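Local atomic coordinates of iron uptake protein A2 (Synechocystis sp., PDB entry 2VOZ), a protein that binds ferric iron, predominantly in the periplasm, and probably hands it to an ABC transporter for import. Residues 225-233 with 309-317. Residues are numbered along the deposited sequence; the frame is centred on the assembly and turned at random.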
loop_
_atom_site.group_PDB
_atom_site.type_symbol
_atom_site.label_atom_id
_atom_site.label_comp_id
_atom_site.label_asym_id
_atom_site.label_seq_id
_atom_site.Cartn_x
_atom_site.Cartn_y
_atom_site.Cartn_z
ATOM N N TYR B 225 19.972 5.965 10.265
ATOM C CA TYR B 225 18.611 6.238 9.752
ATOM C C TYR B 225 17.487 5.714 10.648
ATOM O O TYR B 225 16.368 6.193 10.564
ATOM C CB TYR B 225 18.438 5.693 8.328
ATOM C CG TYR B 225 18.813 4.252 8.196
ATOM C CD1 TYR B 225 17.868 3.232 8.365
ATOM C CD2 TYR B 225 20.121 3.891 7.904
ATOM C CE1 TYR B 225 18.243 1.893 8.262
ATOM C CE2 TYR B 225 20.486 2.550 7.769
ATOM C CZ TYR B 225 19.551 1.562 7.973
ATOM O OH TYR B 225 19.914 0.229 7.852
ATOM N N TYR B 226 17.761 4.719 11.490
ATOM C CA TYR B 226 16.730 4.242 12.395
ATOM C C TYR B 226 16.290 5.300 13.372
ATOM O O TYR B 226 15.111 5.351 13.733
ATOM C CB TYR B 226 17.211 3.014 13.166
ATOM C CG TYR B 226 17.440 1.859 12.247
ATOM C CD1 TYR B 226 16.360 1.256 11.575
ATOM C CD2 TYR B 226 18.730 1.369 12.046
ATOM C CE1 TYR B 226 16.575 0.191 10.699
ATOM C CE2 TYR B 226 18.949 0.300 11.173
ATOM C CZ TYR B 226 17.869 -0.282 10.521
ATOM O OH TYR B 226 18.099 -1.323 9.636
ATOM N N TYR B 227 17.223 6.140 13.816
ATOM C CA TYR B 227 16.839 7.201 14.728
ATOM C C TYR B 227 16.029 8.295 14.018
ATOM O O TYR B 227 15.078 8.842 14.588
ATOM C CB TYR B 227 18.081 7.757 15.393
ATOM C CG TYR B 227 17.814 8.728 16.532
ATOM C CD1 TYR B 227 17.646 8.275 17.850
ATOM C CD2 TYR B 227 17.731 10.084 16.290
ATOM C CE1 TYR B 227 17.421 9.167 18.898
ATOM C CE2 TYR B 227 17.507 10.988 17.332
ATOM C CZ TYR B 227 17.363 10.526 18.631
ATOM O OH TYR B 227 17.134 11.460 19.625
ATOM N N ILE B 228 16.393 8.564 12.769
ATOM C CA ILE B 228 15.649 9.553 11.968
ATOM C C ILE B 228 14.205 9.099 11.826
ATOM O O ILE B 228 13.286 9.922 11.930
ATOM C CB ILE B 228 16.338 9.856 10.610
ATOM C CG1 ILE B 228 17.849 10.108 10.777
ATOM C CG2 ILE B 228 15.620 11.044 9.922
ATOM C CD1 ILE B 228 18.185 11.258 11.781
ATOM N N ARG B 229 13.971 7.789 11.643
ATOM C CA ARG B 229 12.587 7.276 11.570
ATOM C C ARG B 229 11.820 7.622 12.806
ATOM O O ARG B 229 10.699 8.063 12.714
ATOM C CB ARG B 229 12.528 5.753 11.458
ATOM C CG ARG B 229 12.979 5.263 10.159
ATOM C CD ARG B 229 12.842 3.748 10.095
ATOM N NE ARG B 229 13.611 3.262 8.961
ATOM C CZ ARG B 229 13.812 1.975 8.703
ATOM N NH1 ARG B 229 14.554 1.644 7.660
ATOM N NH2 ARG B 229 13.249 1.031 9.470
ATOM N N LEU B 230 12.433 7.382 13.964
ATOM C CA LEU B 230 11.774 7.633 15.253
ATOM C C LEU B 230 11.451 9.132 15.401
ATOM O O LEU B 230 10.336 9.467 15.791
ATOM C CB LEU B 230 12.652 7.165 16.418
ATOM C CG LEU B 230 12.800 5.638 16.489
ATOM C CD1 LEU B 230 13.802 5.280 17.622
ATOM C CD2 LEU B 230 11.447 4.979 16.746
ATOM N N GLN B 231 12.385 10.010 14.994
ATOM C CA GLN B 231 12.179 11.460 15.086
ATOM C C GLN B 231 10.967 11.884 14.236
ATOM O O GLN B 231 10.181 12.771 14.616
ATOM C CB GLN B 231 13.435 12.197 14.633
ATOM C CG GLN B 231 14.602 12.117 15.631
ATOM C CD GLN B 231 15.742 12.971 15.162
ATOM O OE1 GLN B 231 16.624 12.499 14.431
ATOM N NE2 GLN B 231 15.723 14.254 15.550
ATOM N N LYS B 232 10.819 11.243 13.083
ATOM C CA LYS B 232 9.767 11.610 12.147
ATOM C C LYS B 232 8.397 10.980 12.513
ATOM O O LYS B 232 7.320 11.397 11.999
ATOM C CB LYS B 232 10.200 11.211 10.754
ATOM C CG LYS B 232 11.242 12.156 10.183
ATOM C CD LYS B 232 11.601 11.697 8.782
ATOM C CE LYS B 232 12.589 12.652 8.135
ATOM N NZ LYS B 232 12.736 12.266 6.717
ATOM N N SER B 233 8.431 9.993 13.393
ATOM C CA SER B 233 7.203 9.246 13.716
ATOM C C SER B 233 6.161 10.122 14.396
ATOM O O SER B 233 6.497 10.939 15.236
ATOM C CB SER B 233 7.541 8.073 14.640
ATOM O OG SER B 233 6.353 7.396 15.030
ATOM N N ILE B 309 20.878 17.070 2.004
ATOM C CA ILE B 309 20.606 15.988 2.935
ATOM C C ILE B 309 19.304 16.265 3.681
ATOM O O ILE B 309 18.989 17.431 3.978
ATOM C CB ILE B 309 21.765 15.897 3.972
ATOM C CG1 ILE B 309 23.070 15.587 3.232
ATOM C CG2 ILE B 309 21.451 14.822 5.026
ATOM C CD1 ILE B 309 24.339 15.896 4.058
ATOM N N ASP B 310 18.568 15.196 4.008
ATOM C CA ASP B 310 17.311 15.336 4.691
ATOM C C ASP B 310 17.525 16.239 5.913
ATOM O O ASP B 310 18.487 16.025 6.653
ATOM C CB ASP B 310 16.814 13.973 5.169
ATOM C CG ASP B 310 15.534 14.090 5.971
ATOM O OD1 ASP B 310 15.607 14.340 7.198
ATOM O OD2 ASP B 310 14.465 13.924 5.356
ATOM N N PRO B 311 16.679 17.247 6.101
ATOM C CA PRO B 311 16.918 18.223 7.196
ATOM C C PRO B 311 17.022 17.612 8.599
ATOM O O PRO B 311 17.852 18.063 9.399
ATOM C CB PRO B 311 15.725 19.179 7.103
ATOM C CG PRO B 311 15.095 18.946 5.795
ATOM C CD PRO B 311 15.496 17.599 5.280
ATOM N N VAL B 312 16.173 16.627 8.908
ATOM C CA VAL B 312 16.220 15.945 10.207
ATOM C C VAL B 312 17.578 15.237 10.382
ATOM O O VAL B 312 18.221 15.334 11.437
ATOM C CB VAL B 312 15.038 14.945 10.365
ATOM C CG1 VAL B 312 15.110 14.247 11.752
ATOM C CG2 VAL B 312 13.698 15.695 10.275
ATOM N N LEU B 313 18.030 14.532 9.348
ATOM C CA LEU B 313 19.337 13.875 9.413
ATOM C C LEU B 313 20.446 14.935 9.514
ATOM O O LEU B 313 21.353 14.798 10.324
ATOM C CB LEU B 313 19.531 12.992 8.175
ATOM C CG LEU B 313 20.891 12.322 8.032
ATOM C CD1 LEU B 313 21.146 11.398 9.277
ATOM C CD2 LEU B 313 20.892 11.519 6.741
ATOM N N ALA B 314 20.342 15.994 8.705
ATOM C CA ALA B 314 21.388 17.029 8.627
ATOM C C ALA B 314 21.551 17.758 9.965
ATOM O O ALA B 314 22.640 18.232 10.267
ATOM C CB ALA B 314 21.083 18.023 7.510
ATOM N N ALA B 315 20.479 17.826 10.760
ATOM C CA ALA B 315 20.519 18.558 12.054
ATOM C C ALA B 315 21.400 17.852 13.086
ATOM O O ALA B 315 21.712 18.422 14.139
ATOM C CB ALA B 315 19.148 18.765 12.595
ATOM N N HIS B 316 21.775 16.598 12.812
ATOM C CA HIS B 316 22.716 15.896 13.685
ATOM C C HIS B 316 24.169 16.262 13.408
ATOM O O HIS B 316 25.062 15.823 14.118
ATOM C CB HIS B 316 22.526 14.378 13.545
ATOM C CG HIS B 316 21.261 13.906 14.159
ATOM N ND1 HIS B 316 21.150 13.660 15.507
ATOM C CD2 HIS B 316 20.048 13.661 13.622
ATOM C CE1 HIS B 316 19.917 13.268 15.777
ATOM N NE2 HIS B 316 19.231 13.241 14.648
ATOM N N GLY B 317 24.410 17.031 12.341
ATOM C CA GLY B 317 25.746 17.511 12.019
ATOM C C GLY B 317 26.309 16.841 10.789
ATOM O O GLY B 317 25.701 15.905 10.223
HETATM O O HOH W 1 17.470 16.151 14.038
#
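I228 packs against V312, L313 and H316 with both of its branches: I228 CG2 rests 3.7 Å from V312 CG1, CG1 meets L313 CD1 crosswise, and I228 CD1 lies 3.6 Å from H316 CD2. In this periplasmic solute-binding protein, helix 224-232, which carries Y225 and Y226, two of the iron-binding tyrosines, in this iron-free model, packs here against the short helix 311-314 and the A314-G317 turn. Beside I228, H316 NE2 donates to Q231 OE1 at 2.7 Å; the bond is essentially straight (179°) and lies in the imidazole plane, with the amide turned 75° from the ring. Y227 and H316 touch at their rims, neither ring lying over the other's face, while Y227 OH bonds V245 O. At the other end K232, its chain stretched out past CG, puts NZ 2.8 Å from D310 OD2, coming from above the carboxylate plane; NZ also salt-bridges D52 of a neighbouring subunit. D310 is the N-cap: with CG anti to the backbone N (chi1 176°), OD1 accepts from L313 N through its anti lone pair and, weakly, from V312 N. Without the carboxylate, as with an alanine here, those amides would probably lose their cap and K232 its acidic mate within the chain. One water links the segments, accepting from Q231 NE2 and donating to V312 O.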